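Local atomic coordinates of cytochrome c2 (Rhodobacter sphaeroides, PDB entry 1CXC), a protein that carries electrons through a covalently bound heme c and serves as the electron donor to oxidized bacteriochlorophyll in photosynthetic purple bacteria. Residues F12-T17 with F102-E107; H19-D24 with Q119-P124; M61-A66 with T91-A96. All coordinates share one frame; numbering follows the deposited sequence.

Contact 1 (F12-T17 with F102-E107); sequences FNQCQT and FKLKKE. With HEC (heme c), chain B.
Gln14 has an almost eclipsed first torsion, chi1 -11°, and then runs extended to its amide; Phe102 sets its ring beside its carbonyl carbon, chi1 173°, and the two groups meet. The two side chains cross at about a right angle, and the amide plane stands 84° from the ring plane. Gln14 OE1 lies at the ring edge, in its plane, 3.4 Å from Phe102 CZ. On the other branch of the amide, Gln14 NE2 sits 3.5 Å from the methyl Leu104 CD1. No hydrogen bond joins the segments. Cys15 is the first cysteine of the CXXCH heme-binding motif of c-type cytochromes, and Gln14 directly precedes it. Cys15 SG is covalently bonded to the vinyl-derived carbon HEC CAB at 2.0 Å. The methyl HEC CBB next to this thioether then packs against 102-107. It lies 3.4 Å from Phe102 CE2 and 3.8 Å from Leu104 CD1. Phe102 CB also touches the heme methyl HEC CMC at 3.6 Å. Replacing Phe102 by an alanine would probably open a gap beside HEC CBB and leave the Gln14 amide without the ring edge it rests on. Leu104 also touches Ala110 and Ile113 of helix 107-120. Within 12-17, Cys15 CB lies over one face of the Phe12 ring, offset toward its rim.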
loop_
_atom_site.group_PDB
_atom_site.type_symbol
_atom_site.label_atom_id
_atom_site.label_comp_id
_atom_site.label_asym_id
_atom_site.label_seq_id
_atom_site.Cartn_x
_atom_site.Cartn_y
_atom_site.Cartn_z
ATOM N N PHE A 12 -3.117 -11.351 -1.078
ATOM C CA PHE A 12 -2.600 -10.304 -1.954
ATOM C C PHE A 12 -3.109 -10.430 -3.394
ATOM O O PHE A 12 -3.042 -9.502 -4.205
ATOM C CB PHE A 12 -1.071 -10.325 -1.926
ATOM C CG PHE A 12 -0.430 -9.130 -2.612
ATOM C CD1 PHE A 12 -0.532 -7.876 -2.036
ATOM C CD2 PHE A 12 0.137 -9.279 -3.857
ATOM C CE1 PHE A 12 -0.082 -6.766 -2.725
ATOM C CE2 PHE A 12 0.579 -8.171 -4.550
ATOM C CZ PHE A 12 0.468 -6.912 -3.987
ATOM N N ASN A 13 -3.715 -11.563 -3.751
ATOM C CA ASN A 13 -4.227 -11.677 -5.103
ATOM C C ASN A 13 -5.241 -10.600 -5.342
ATOM O O ASN A 13 -5.402 -10.169 -6.464
ATOM C CB ASN A 13 -4.947 -12.992 -5.338
ATOM C CG ASN A 13 -4.090 -14.229 -5.155
ATOM O OD1 ASN A 13 -4.571 -15.238 -4.634
ATOM N ND2 ASN A 13 -2.821 -14.206 -5.575
ATOM N N GLN A 14 -6.042 -10.233 -4.342
ATOM C CA GLN A 14 -7.045 -9.196 -4.556
ATOM C C GLN A 14 -6.436 -7.884 -5.018
ATOM O O GLN A 14 -7.115 -7.035 -5.594
ATOM C CB GLN A 14 -7.824 -8.875 -3.294
ATOM C CG GLN A 14 -7.630 -9.819 -2.123
ATOM C CD GLN A 14 -8.729 -9.661 -1.080
ATOM O OE1 GLN A 14 -9.788 -9.087 -1.346
ATOM N NE2 GLN A 14 -8.514 -10.164 0.132
ATOM N N CYS A 15 -5.259 -7.579 -4.502
ATOM C CA CYS A 15 -4.566 -6.350 -4.839
ATOM C C CYS A 15 -3.959 -6.354 -6.233
ATOM O O CYS A 15 -3.731 -5.291 -6.794
ATOM C CB CYS A 15 -3.415 -6.135 -3.854
ATOM S SG CYS A 15 -3.798 -6.461 -2.121
ATOM N N GLN A 16 -3.785 -7.534 -6.852
ATOM C CA GLN A 16 -3.144 -7.602 -8.146
ATOM C C GLN A 16 -3.960 -7.027 -9.293
ATOM O O GLN A 16 -3.482 -6.916 -10.417
ATOM C CB GLN A 16 -2.722 -9.042 -8.410
ATOM C CG GLN A 16 -1.557 -9.423 -7.519
ATOM C CD GLN A 16 -1.047 -10.836 -7.760
ATOM O OE1 GLN A 16 -0.732 -11.580 -6.830
ATOM N NE2 GLN A 16 -0.932 -11.253 -9.012
ATOM N N THR A 17 -5.219 -6.694 -9.041
ATOM C CA THR A 17 -6.037 -6.070 -10.046
ATOM C C THR A 17 -5.465 -4.703 -10.363
ATOM O O THR A 17 -5.636 -4.156 -11.458
ATOM C CB THR A 17 -7.419 -5.841 -9.473
ATOM O OG1 THR A 17 -7.891 -7.121 -9.134
ATOM C CG2 THR A 17 -8.339 -5.194 -10.476
ATOM N N PHE A 102 -10.578 0.505 -3.664
ATOM C CA PHE A 102 -10.784 -0.827 -3.123
ATOM C C PHE A 102 -10.674 -0.798 -1.612
ATOM O O PHE A 102 -9.976 0.056 -1.100
ATOM C CB PHE A 102 -9.720 -1.790 -3.656
ATOM C CG PHE A 102 -9.728 -3.182 -3.015
ATOM C CD1 PHE A 102 -10.530 -4.179 -3.543
ATOM C CD2 PHE A 102 -8.926 -3.468 -1.925
ATOM C CE1 PHE A 102 -10.522 -5.455 -2.998
ATOM C CE2 PHE A 102 -8.928 -4.734 -1.379
ATOM C CZ PHE A 102 -9.715 -5.732 -1.918
ATOM N N LYS A 103 -11.615 -1.419 -0.899
ATOM C CA LYS A 103 -11.533 -1.493 0.546
ATOM C C LYS A 103 -11.388 -2.957 0.964
ATOM O O LYS A 103 -12.271 -3.777 0.673
ATOM C CB LYS A 103 -12.804 -0.977 1.208
ATOM C CG LYS A 103 -13.031 0.509 1.030
ATOM C CD LYS A 103 -14.318 0.884 1.736
ATOM C CE LYS A 103 -14.604 2.361 1.564
ATOM N NZ LYS A 103 -15.827 2.716 2.261
ATOM N N LEU A 104 -10.384 -3.268 1.794
ATOM C CA LEU A 104 -10.176 -4.620 2.284
ATOM C C LEU A 104 -11.089 -4.785 3.476
ATOM O O LEU A 104 -10.879 -4.124 4.483
ATOM C CB LEU A 104 -8.728 -4.780 2.721
ATOM C CG LEU A 104 -8.226 -6.184 3.003
ATOM C CD1 LEU A 104 -8.352 -7.024 1.749
ATOM C CD2 LEU A 104 -6.781 -6.157 3.474
ATOM N N LYS A 105 -12.040 -5.730 3.469
ATOM C CA LYS A 105 -12.970 -5.816 4.597
ATOM C C LYS A 105 -12.441 -6.519 5.815
ATOM O O LYS A 105 -12.845 -6.174 6.909
ATOM C CB LYS A 105 -14.297 -6.501 4.259
ATOM C CG LYS A 105 -14.592 -6.668 2.774
ATOM C CD LYS A 105 -15.009 -5.343 2.150
ATOM N N LYS A 106 -11.429 -7.365 5.693
ATOM C CA LYS A 106 -10.956 -8.072 6.860
ATOM C C LYS A 106 -9.639 -7.542 7.422
ATOM O O LYS A 106 -8.606 -7.591 6.767
ATOM C CB LYS A 106 -10.797 -9.547 6.524
ATOM C CG LYS A 106 -11.964 -10.399 6.998
ATOM C CD LYS A 106 -12.053 -11.701 6.207
ATOM N N GLU A 107 -9.636 -7.229 8.725
ATOM C CA GLU A 107 -8.444 -6.754 9.413
ATOM C C GLU A 107 -7.367 -7.810 9.362
ATOM O O GLU A 107 -6.188 -7.491 9.380
ATOM C CB GLU A 107 -8.757 -6.500 10.878
ATOM C CG GLU A 107 -7.599 -5.894 11.658
ATOM C CD GLU A 107 -8.064 -4.990 12.807
ATOM O OE1 GLU A 107 -8.445 -3.843 12.535
ATOM O OE2 GLU A 107 -8.281 -5.505 13.908
HETATM FE FE HEC B . -3.807 0.194 -3.559
HETATM C CHA HEC B . -2.143 3.131 -3.335
HETATM C CHB HEC B . -2.028 -1.042 -0.930
HETATM C CHC HEC B . -5.628 -2.707 -3.682
HETATM C CHD HEC B . -5.391 1.279 -6.391
HETATM N NA HEC B . -2.410 0.900 -2.353
HETATM C C1A HEC B . -1.838 2.162 -2.395
HETATM C C2A HEC B . -0.867 2.325 -1.326
HETATM C C3A HEC B . -0.851 1.166 -0.629
HETATM C C4A HEC B . -1.787 0.277 -1.296
HETATM C CMA HEC B . -0.079 0.915 0.660
HETATM C CAA HEC B . 0.036 3.524 -1.078
HETATM C CBA HEC B . 1.424 3.264 -1.642
HETATM C CGA HEC B . 2.320 4.484 -1.792
HETATM O O1A HEC B . 3.012 4.567 -2.785
HETATM O O2A HEC B . 2.167 5.421 -1.016
HETATM N NB HEC B . -3.837 -1.484 -2.525
HETATM C C1B HEC B . -2.968 -1.865 -1.512
HETATM C C2B HEC B . -3.237 -3.226 -1.077
HETATM C C3B HEC B . -4.309 -3.690 -1.791
HETATM C C4B HEC B . -4.661 -2.602 -2.698
HETATM C CMB HEC B . -2.452 -3.986 -0.001
HETATM C CAB HEC B . -4.974 -4.938 -1.616
HETATM C CBB HEC B . -5.675 -5.289 -0.373
HETATM N NC HEC B . -5.229 -0.525 -4.748
HETATM C C1C HEC B . -5.884 -1.748 -4.640
HETATM C C2C HEC B . -6.787 -1.954 -5.755
HETATM C C3C HEC B . -6.722 -0.836 -6.516
HETATM C C4C HEC B . -5.745 0.037 -5.895
HETATM C CMC HEC B . -7.482 -3.259 -6.113
HETATM C CAC HEC B . -7.415 -0.586 -7.695
HETATM C CBC HEC B . -8.868 -0.633 -7.781
HETATM N ND HEC B . -3.761 1.826 -4.632
HETATM C C1D HEC B . -4.471 2.125 -5.793
HETATM C C2D HEC B . -4.202 3.475 -6.239
HETATM C C3D HEC B . -3.346 4.022 -5.348
HETATM C C4D HEC B . -3.052 2.989 -4.372
HETATM C CMD HEC B . -4.801 4.171 -7.459
HETATM C CAD HEC B . -3.021 5.502 -5.217
HETATM C CBD HEC B . -3.808 6.141 -4.074
HETATM C CGD HEC B . -3.977 7.664 -4.182
HETATM O O1D HEC B . -4.794 8.210 -3.456
HETATM O O2D HEC B . -3.086 8.314 -4.705
#

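Contact 2 (H19-D24 with Q119-P124); sequences HVIVDD and QVAVRP. With HEC (heme c), chain B.
Asp24 and Arg123 form a salt bridge at one end of this contact, and Ile21 packs on Val120 and Ala121 at the other. The contact joins strand 21-22, just after the CXXCH heme-binding motif of the cytochrome c fold, to the end of helix 107-120 and the tail that follows. The CB of Ile21 points toward 119-124, and the side chain offers two methyl groups. Its CG2 meets Ala121 CB at 4.2 Å, and its CD1 meets Val120 CG2 at 4.4 Å. Ile21 also touches Tyr116 and Leu117 of the helix, so it is buried against the helix end. The charged pair is turned differently. The side chains of Asp24 and Arg123 lie almost square to each other, yet the carboxylate and guanidinium planes are nearly coplanar, 7° apart. The carboxylate lies at the edge of the guanidinium, near its plane. The Arg123 chain bends at chi3, 46°, which turns the head group back toward Asp24. Arg123 NH1 reaches Asp24 OD1 at 2.8 Å, but the bond is weak, with an N-H...O angle of 122°. Both charged residues are exposed. At the start of 19-24 His19 turns inward to the heme. Its ND1 is hydrogen-bonded to Pro38 O, which helps fix the rotation of the ring. Its NE2 binds the iron atom HEC FE at 2.0 Å.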
loop_
_atom_site.group_PDB
_atom_site.type_symbol
_atom_site.label_atom_id
_atom_site.label_comp_id
_atom_site.label_asym_id
_atom_site.label_seq_id
_atom_site.Cartn_x
_atom_site.Cartn_y
_atom_site.Cartn_z
ATOM N N HIS A 19 -2.137 -3.484 -8.442
ATOM C CA HIS A 19 -0.754 -3.361 -8.022
ATOM C C HIS A 19 0.131 -4.499 -8.514
ATOM O O HIS A 19 -0.261 -5.662 -8.486
ATOM C CB HIS A 19 -0.679 -3.351 -6.496
ATOM C CG HIS A 19 -1.228 -2.058 -5.889
ATOM N ND1 HIS A 19 -0.465 -0.889 -5.810
ATOM C CD2 HIS A 19 -2.437 -1.892 -5.243
ATOM C CE1 HIS A 19 -1.249 -0.039 -5.112
ATOM N NE2 HIS A 19 -2.379 -0.572 -4.759
ATOM N N VAL A 20 1.415 -4.268 -8.348
ATOM C CA VAL A 20 2.423 -5.221 -8.722
ATOM C C VAL A 20 3.595 -5.072 -7.742
ATOM O O VAL A 20 3.546 -4.167 -6.918
ATOM C CB VAL A 20 2.839 -4.780 -10.123
ATOM C CG1 VAL A 20 4.298 -4.405 -10.152
ATOM C CG2 VAL A 20 2.442 -5.789 -11.177
ATOM N N ILE A 21 4.333 -6.147 -7.454
ATOM C CA ILE A 21 5.537 -6.059 -6.627
ATOM C C ILE A 21 6.706 -6.521 -7.498
ATOM O O ILE A 21 6.746 -7.691 -7.892
ATOM C CB ILE A 21 5.480 -6.934 -5.339
ATOM C CG1 ILE A 21 4.302 -6.571 -4.446
ATOM C CG2 ILE A 21 6.784 -6.809 -4.543
ATOM C CD1 ILE A 21 4.123 -7.563 -3.278
ATOM N N VAL A 22 7.397 -5.572 -8.122
ATOM C CA VAL A 22 8.520 -5.883 -9.001
ATOM C C VAL A 22 9.789 -5.351 -8.351
ATOM O O VAL A 22 9.887 -4.160 -8.084
ATOM C CB VAL A 22 8.292 -5.197 -10.361
ATOM C CG1 VAL A 22 9.526 -5.326 -11.231
ATOM C CG2 VAL A 22 7.076 -5.795 -11.057
ATOM N N ASP A 23 10.859 -6.132 -8.248
ATOM C CA ASP A 23 12.026 -5.598 -7.571
ATOM C C ASP A 23 12.952 -4.764 -8.432
ATOM O O ASP A 23 12.630 -4.378 -9.551
ATOM C CB ASP A 23 12.780 -6.711 -6.889
ATOM C CG ASP A 23 13.510 -7.635 -7.849
ATOM O OD1 ASP A 23 13.802 -7.242 -8.980
ATOM O OD2 ASP A 23 13.843 -8.736 -7.419
ATOM N N ASP A 24 14.024 -4.260 -7.828
ATOM C CA ASP A 24 14.913 -3.392 -8.558
ATOM C C ASP A 24 15.698 -4.032 -9.679
ATOM O O ASP A 24 16.233 -3.311 -10.517
ATOM C CB ASP A 24 15.844 -2.722 -7.578
ATOM C CG ASP A 24 15.088 -1.784 -6.649
ATOM O OD1 ASP A 24 14.028 -1.305 -7.047
ATOM O OD2 ASP A 24 15.551 -1.535 -5.532
ATOM N N GLN A 119 8.233 -9.710 4.161
ATOM C CA GLN A 119 9.061 -10.815 3.720
ATOM C C GLN A 119 9.561 -10.616 2.315
ATOM O O GLN A 119 10.725 -10.802 2.043
ATOM C CB GLN A 119 8.308 -12.135 3.674
ATOM C CG GLN A 119 7.783 -12.588 5.014
ATOM C CD GLN A 119 8.896 -12.825 6.003
ATOM O OE1 GLN A 119 9.919 -13.425 5.687
ATOM N NE2 GLN A 119 8.744 -12.311 7.219
ATOM N N VAL A 120 8.800 -10.001 1.438
ATOM C CA VAL A 120 9.270 -9.897 0.078
ATOM C C VAL A 120 9.466 -8.492 -0.476
ATOM O O VAL A 120 9.888 -8.341 -1.627
ATOM C CB VAL A 120 8.272 -10.622 -0.865
ATOM C CG1 VAL A 120 8.109 -12.086 -0.520
ATOM C CG2 VAL A 120 6.918 -9.931 -0.856
ATOM N N ALA A 121 8.898 -7.468 0.141
ATOM C CA ALA A 121 8.975 -6.150 -0.476
ATOM C C ALA A 121 9.817 -5.140 0.255
ATOM O O ALA A 121 9.549 -3.953 0.173
ATOM C CB ALA A 121 7.566 -5.583 -0.577
ATOM N N VAL A 122 10.816 -5.586 1.010
ATOM C CA VAL A 122 11.678 -4.668 1.733
ATOM C C VAL A 122 12.897 -4.360 0.892
ATOM O O VAL A 122 13.657 -5.266 0.540
ATOM C CB VAL A 122 12.125 -5.304 3.051
ATOM C CG1 VAL A 122 13.012 -4.349 3.826
ATOM C CG2 VAL A 122 10.921 -5.672 3.890
ATOM N N ARG A 123 13.170 -3.077 0.658
ATOM C CA ARG A 123 14.314 -2.711 -0.151
ATOM C C ARG A 123 15.543 -2.398 0.683
ATOM O O ARG A 123 15.447 -2.076 1.866
ATOM C CB ARG A 123 14.000 -1.505 -1.029
ATOM C CG ARG A 123 15.223 -0.936 -1.739
ATOM C CD ARG A 123 14.815 -0.298 -3.060
ATOM N NE ARG A 123 13.659 0.533 -2.838
ATOM C CZ ARG A 123 12.664 0.568 -3.705
ATOM N NH1 ARG A 123 12.842 0.115 -4.928
ATOM N NH2 ARG A 123 11.605 1.313 -3.435
ATOM N N PRO A 124 16.689 -2.877 0.201
ATOM C CA PRO A 124 17.968 -2.508 0.788
ATOM C C PRO A 124 18.673 -1.483 -0.092
ATOM O O PRO A 124 18.901 -1.781 -1.275
ATOM C CB PRO A 124 18.749 -3.798 0.843
ATOM C CG PRO A 124 18.061 -4.797 -0.052
ATOM C CD PRO A 124 16.735 -4.183 -0.452
ATOM O OXT PRO A 124 18.996 -0.409 0.421
HETATM FE FE HEC B . -3.807 0.194 -3.559
HETATM C CHA HEC B . -2.143 3.131 -3.335
HETATM C CHB HEC B . -2.028 -1.042 -0.930
HETATM C CHC HEC B . -5.628 -2.707 -3.682
HETATM C CHD HEC B . -5.391 1.279 -6.391
HETATM N NA HEC B . -2.410 0.900 -2.353
HETATM C C1A HEC B . -1.838 2.162 -2.395
HETATM C C2A HEC B . -0.867 2.325 -1.326
HETATM C C3A HEC B . -0.851 1.166 -0.629
HETATM C C4A HEC B . -1.787 0.277 -1.296
HETATM C CMA HEC B . -0.079 0.915 0.660
HETATM C CAA HEC B . 0.036 3.524 -1.078
HETATM C CBA HEC B . 1.424 3.264 -1.642
HETATM C CGA HEC B . 2.320 4.484 -1.792
HETATM O O1A HEC B . 3.012 4.567 -2.785
HETATM O O2A HEC B . 2.167 5.421 -1.016
HETATM N NB HEC B . -3.837 -1.484 -2.525
HETATM C C1B HEC B . -2.968 -1.865 -1.512
HETATM C C2B HEC B . -3.237 -3.226 -1.077
HETATM C C3B HEC B . -4.309 -3.690 -1.791
HETATM C C4B HEC B . -4.661 -2.602 -2.698
HETATM C CMB HEC B . -2.452 -3.986 -0.001
HETATM C CAB HEC B . -4.974 -4.938 -1.616
HETATM C CBB HEC B . -5.675 -5.289 -0.373
HETATM N NC HEC B . -5.229 -0.525 -4.748
HETATM C C1C HEC B . -5.884 -1.748 -4.640
HETATM C C2C HEC B . -6.787 -1.954 -5.755
HETATM C C3C HEC B . -6.722 -0.836 -6.516
HETATM C C4C HEC B . -5.745 0.037 -5.895
HETATM C CMC HEC B . -7.482 -3.259 -6.113
HETATM C CAC HEC B . -7.415 -0.586 -7.695
HETATM C CBC HEC B . -8.868 -0.633 -7.781
HETATM N ND HEC B . -3.761 1.826 -4.632
HETATM C C1D HEC B . -4.471 2.125 -5.793
HETATM C C2D HEC B . -4.202 3.475 -6.239
HETATM C C3D HEC B . -3.346 4.022 -5.348
HETATM C C4D HEC B . -3.052 2.989 -4.372
HETATM C CMD HEC B . -4.801 4.171 -7.459
HETATM C CAD HEC B . -3.021 5.502 -5.217
HETATM C CBD HEC B . -3.808 6.141 -4.074
HETATM C CGD HEC B . -3.977 7.664 -4.182
HETATM O O1D HEC B . -4.794 8.210 -3.456
HETATM O O2D HEC B . -3.086 8.314 -4.705
#

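Contact 3 (M61-A66 with T91-A96); sequences MKEAGA and TGDAKA. With HEC (heme c), chain B.
Ala64 of helix 59-66 and Thr91, the last residue of helix 83-91, come within 5.3 Å of each other between their CA atoms. The contact packs one helix of the cytochrome c fold against the end of another and the turn that follows it. Gly92 leaves the helix with a positive phi of 73°. At these backbone angles any side chain would collide with Thr91 O, which calls for glycine. Glu63 and Thr91 share most of the side-chain contact. The CG of Glu63 is anti to the backbone N, chi1 -165°, and the chain runs extended beyond it; this extended course brings the carboxylate alongside Thr91. The Glu63 chain runs roughly perpendicular to that of Thr91. Thr91 OG1 lies 3.4 Å from Glu63 CD, and the methyl Thr91 CG2 is 3.8 Å from Glu63 OE2. Thr91 OG1 also approaches the backbone of helix 59-66, 3.8 Å from Ala64 N. Asp93 brings a second carboxylate near Glu63. The two carboxylate planes stand 34° apart, with Glu63 OE1 and Asp93 OD2 4.0 Å from each other. These like charges would tend to repel, which may raise the proton affinity of either group. Beyond them the chain makes a type I beta turn from Asp93 to Ala96. Lys88 NZ is hydrogen-bonded to Ala94 O and Ala96 O in this turn. On the heme side, Met61 CE touches the propionate carbon HEC CBD at 3.8 Å. Asp93 closes an Asx turn, its OD1 accepting from Lys95 N at 2.9 Å from above the carboxylate plane.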
loop_
_atom_site.group_PDB
_atom_site.type_symbol
_atom_site.label_atom_id
_atom_site.label_comp_id
_atom_site.label_asym_id
_atom_site.label_seq_id
_atom_site.Cartn_x
_atom_site.Cartn_y
_atom_site.Cartn_z
ATOM N N MET A 61 -3.000 11.912 -0.976
ATOM C CA MET A 61 -1.883 11.035 -0.662
ATOM C C MET A 61 -0.585 11.814 -0.672
ATOM O O MET A 61 0.341 11.521 0.074
ATOM C CB MET A 61 -1.833 9.902 -1.695
ATOM C CG MET A 61 -0.720 8.904 -1.429
ATOM S SD MET A 61 -1.053 7.874 0.003
ATOM C CE MET A 61 -2.081 6.642 -0.743
ATOM N N LYS A 62 -0.421 12.721 -1.623
ATOM C CA LYS A 62 0.798 13.502 -1.656
ATOM C C LYS A 62 0.906 14.346 -0.385
ATOM O O LYS A 62 1.954 14.420 0.266
ATOM C CB LYS A 62 0.781 14.397 -2.880
ATOM C CG LYS A 62 1.168 13.687 -4.169
ATOM C CD LYS A 62 0.953 14.632 -5.352
ATOM C CE LYS A 62 1.009 13.856 -6.661
ATOM N NZ LYS A 62 0.811 14.715 -7.819
ATOM N N GLU A 63 -0.216 14.937 0.024
ATOM C CA GLU A 63 -0.279 15.740 1.220
ATOM C C GLU A 63 0.140 14.939 2.451
ATOM O O GLU A 63 0.708 15.489 3.397
ATOM C CB GLU A 63 -1.714 16.181 1.373
ATOM C CG GLU A 63 -1.888 17.310 2.365
ATOM C CD GLU A 63 -3.344 17.710 2.585
ATOM O OE1 GLU A 63 -4.137 17.654 1.638
ATOM O OE2 GLU A 63 -3.647 18.190 3.678
ATOM N N ALA A 64 -0.487 13.779 2.648
ATOM C CA ALA A 64 -0.145 12.945 3.780
ATOM C C ALA A 64 1.346 12.652 3.837
ATOM O O ALA A 64 1.903 12.482 4.918
ATOM C CB ALA A 64 -0.882 11.618 3.663
ATOM N N GLY A 65 1.950 12.287 2.709
ATOM C CA GLY A 65 3.375 12.029 2.698
ATOM C C GLY A 65 4.129 13.289 3.129
ATOM O O GLY A 65 5.184 13.183 3.768
ATOM N N ALA A 66 3.767 14.461 2.569
ATOM C CA ALA A 66 4.428 15.717 2.982
ATOM C C ALA A 66 4.326 15.923 4.489
ATOM O O ALA A 66 5.228 16.473 5.108
ATOM C CB ALA A 66 3.775 16.933 2.345
ATOM N N THR A 91 -4.521 13.528 7.187
ATOM C CA THR A 91 -4.286 14.812 6.573
ATOM C C THR A 91 -4.920 15.985 7.339
ATOM O O THR A 91 -4.393 17.100 7.350
ATOM C CB THR A 91 -4.873 14.617 5.179
ATOM O OG1 THR A 91 -3.821 14.747 4.253
ATOM C CG2 THR A 91 -6.047 15.500 4.893
ATOM N N GLY A 92 -5.956 15.728 8.148
ATOM C CA GLY A 92 -6.601 16.825 8.854
ATOM C C GLY A 92 -7.442 17.695 7.923
ATOM O O GLY A 92 -8.116 18.618 8.361
ATOM N N ASP A 93 -7.686 17.214 6.714
ATOM C CA ASP A 93 -8.493 17.951 5.768
ATOM C C ASP A 93 -9.674 17.070 5.398
ATOM O O ASP A 93 -9.536 16.136 4.625
ATOM C CB ASP A 93 -7.659 18.250 4.552
ATOM C CG ASP A 93 -8.447 18.679 3.333
ATOM O OD1 ASP A 93 -9.594 19.079 3.487
ATOM O OD2 ASP A 93 -7.801 18.975 2.335
ATOM N N ALA A 94 -10.891 17.476 5.715
ATOM C CA ALA A 94 -12.031 16.626 5.445
ATOM C C ALA A 94 -12.357 16.439 3.992
ATOM O O ALA A 94 -13.302 15.746 3.668
ATOM C CB ALA A 94 -13.262 17.194 6.113
ATOM N N LYS A 95 -11.904 17.324 3.155
ATOM C CA LYS A 95 -12.208 17.185 1.740
ATOM C C LYS A 95 -11.300 16.180 1.038
ATOM O O LYS A 95 -11.290 16.130 -0.192
ATOM C CB LYS A 95 -12.064 18.533 1.033
ATOM C CG LYS A 95 -12.866 19.663 1.664
ATOM N N ALA A 96 -10.266 15.699 1.732
ATOM C CA ALA A 96 -9.346 14.751 1.136
ATOM C C ALA A 96 -10.028 13.514 0.567
ATOM O O ALA A 96 -10.932 12.933 1.180
ATOM C CB ALA A 96 -8.376 14.259 2.188
HETATM FE FE HEC B . -3.807 0.194 -3.559
HETATM C CHA HEC B . -2.143 3.131 -3.335
HETATM C CHB HEC B . -2.028 -1.042 -0.930
HETATM C CHC HEC B . -5.628 -2.707 -3.682
HETATM C CHD HEC B . -5.391 1.279 -6.391
HETATM N NA HEC B . -2.410 0.900 -2.353
HETATM C C1A HEC B . -1.838 2.162 -2.395
HETATM C C2A HEC B . -0.867 2.325 -1.326
HETATM C C3A HEC B . -0.851 1.166 -0.629
HETATM C C4A HEC B . -1.787 0.277 -1.296
HETATM C CMA HEC B . -0.079 0.915 0.660
HETATM C CAA HEC B . 0.036 3.524 -1.078
HETATM C CBA HEC B . 1.424 3.264 -1.642
HETATM C CGA HEC B . 2.320 4.484 -1.792
HETATM O O1A HEC B . 3.012 4.567 -2.785
HETATM O O2A HEC B . 2.167 5.421 -1.016
HETATM N NB HEC B . -3.837 -1.484 -2.525
HETATM C C1B HEC B . -2.968 -1.865 -1.512
HETATM C C2B HEC B . -3.237 -3.226 -1.077
HETATM C C3B HEC B . -4.309 -3.690 -1.791
HETATM C C4B HEC B . -4.661 -2.602 -2.698
HETATM C CMB HEC B . -2.452 -3.986 -0.001
HETATM C CAB HEC B . -4.974 -4.938 -1.616
HETATM C CBB HEC B . -5.675 -5.289 -0.373
HETATM N NC HEC B . -5.229 -0.525 -4.748
HETATM C C1C HEC B . -5.884 -1.748 -4.640
HETATM C C2C HEC B . -6.787 -1.954 -5.755
HETATM C C3C HEC B . -6.722 -0.836 -6.516
HETATM C C4C HEC B . -5.745 0.037 -5.895
HETATM C CMC HEC B . -7.482 -3.259 -6.113
HETATM C CAC HEC B . -7.415 -0.586 -7.695
HETATM C CBC HEC B . -8.868 -0.633 -7.781
HETATM N ND HEC B . -3.761 1.826 -4.632
HETATM C C1D HEC B . -4.471 2.125 -5.793
HETATM C C2D HEC B . -4.202 3.475 -6.239
HETATM C C3D HEC B . -3.346 4.022 -5.348
HETATM C C4D HEC B . -3.052 2.989 -4.372
HETATM C CMD HEC B . -4.801 4.171 -7.459
HETATM C CAD HEC B . -3.021 5.502 -5.217
HETATM C CBD HEC B . -3.808 6.141 -4.074
HETATM C CGD HEC B . -3.977 7.664 -4.182
HETATM O O1D HEC B . -4.794 8.210 -3.456
HETATM O O2D HEC B . -3.086 8.314 -4.705
#

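How the contacts relate
All three contacts touch the same heme c, each at a different part. Contact 1 holds a thioether link and the packing round it, contact 2 supplies the axial histidine, and contact 3 reaches the propionates through Met61. The second axial ligand, Met100, lies just before 102-107 in the chain. Contacts 1 and 2 have centres about 17 Å apart and touch directly, with Phe12 CZ 3.8 Å from Ile21 CD1. Along the chain their segments alternate. Contact 3 is nested inside the loops closed by both. Its centre lies about 22 Å from that of contact 1 and about 25 Å from that of contact 2, and it touches neither.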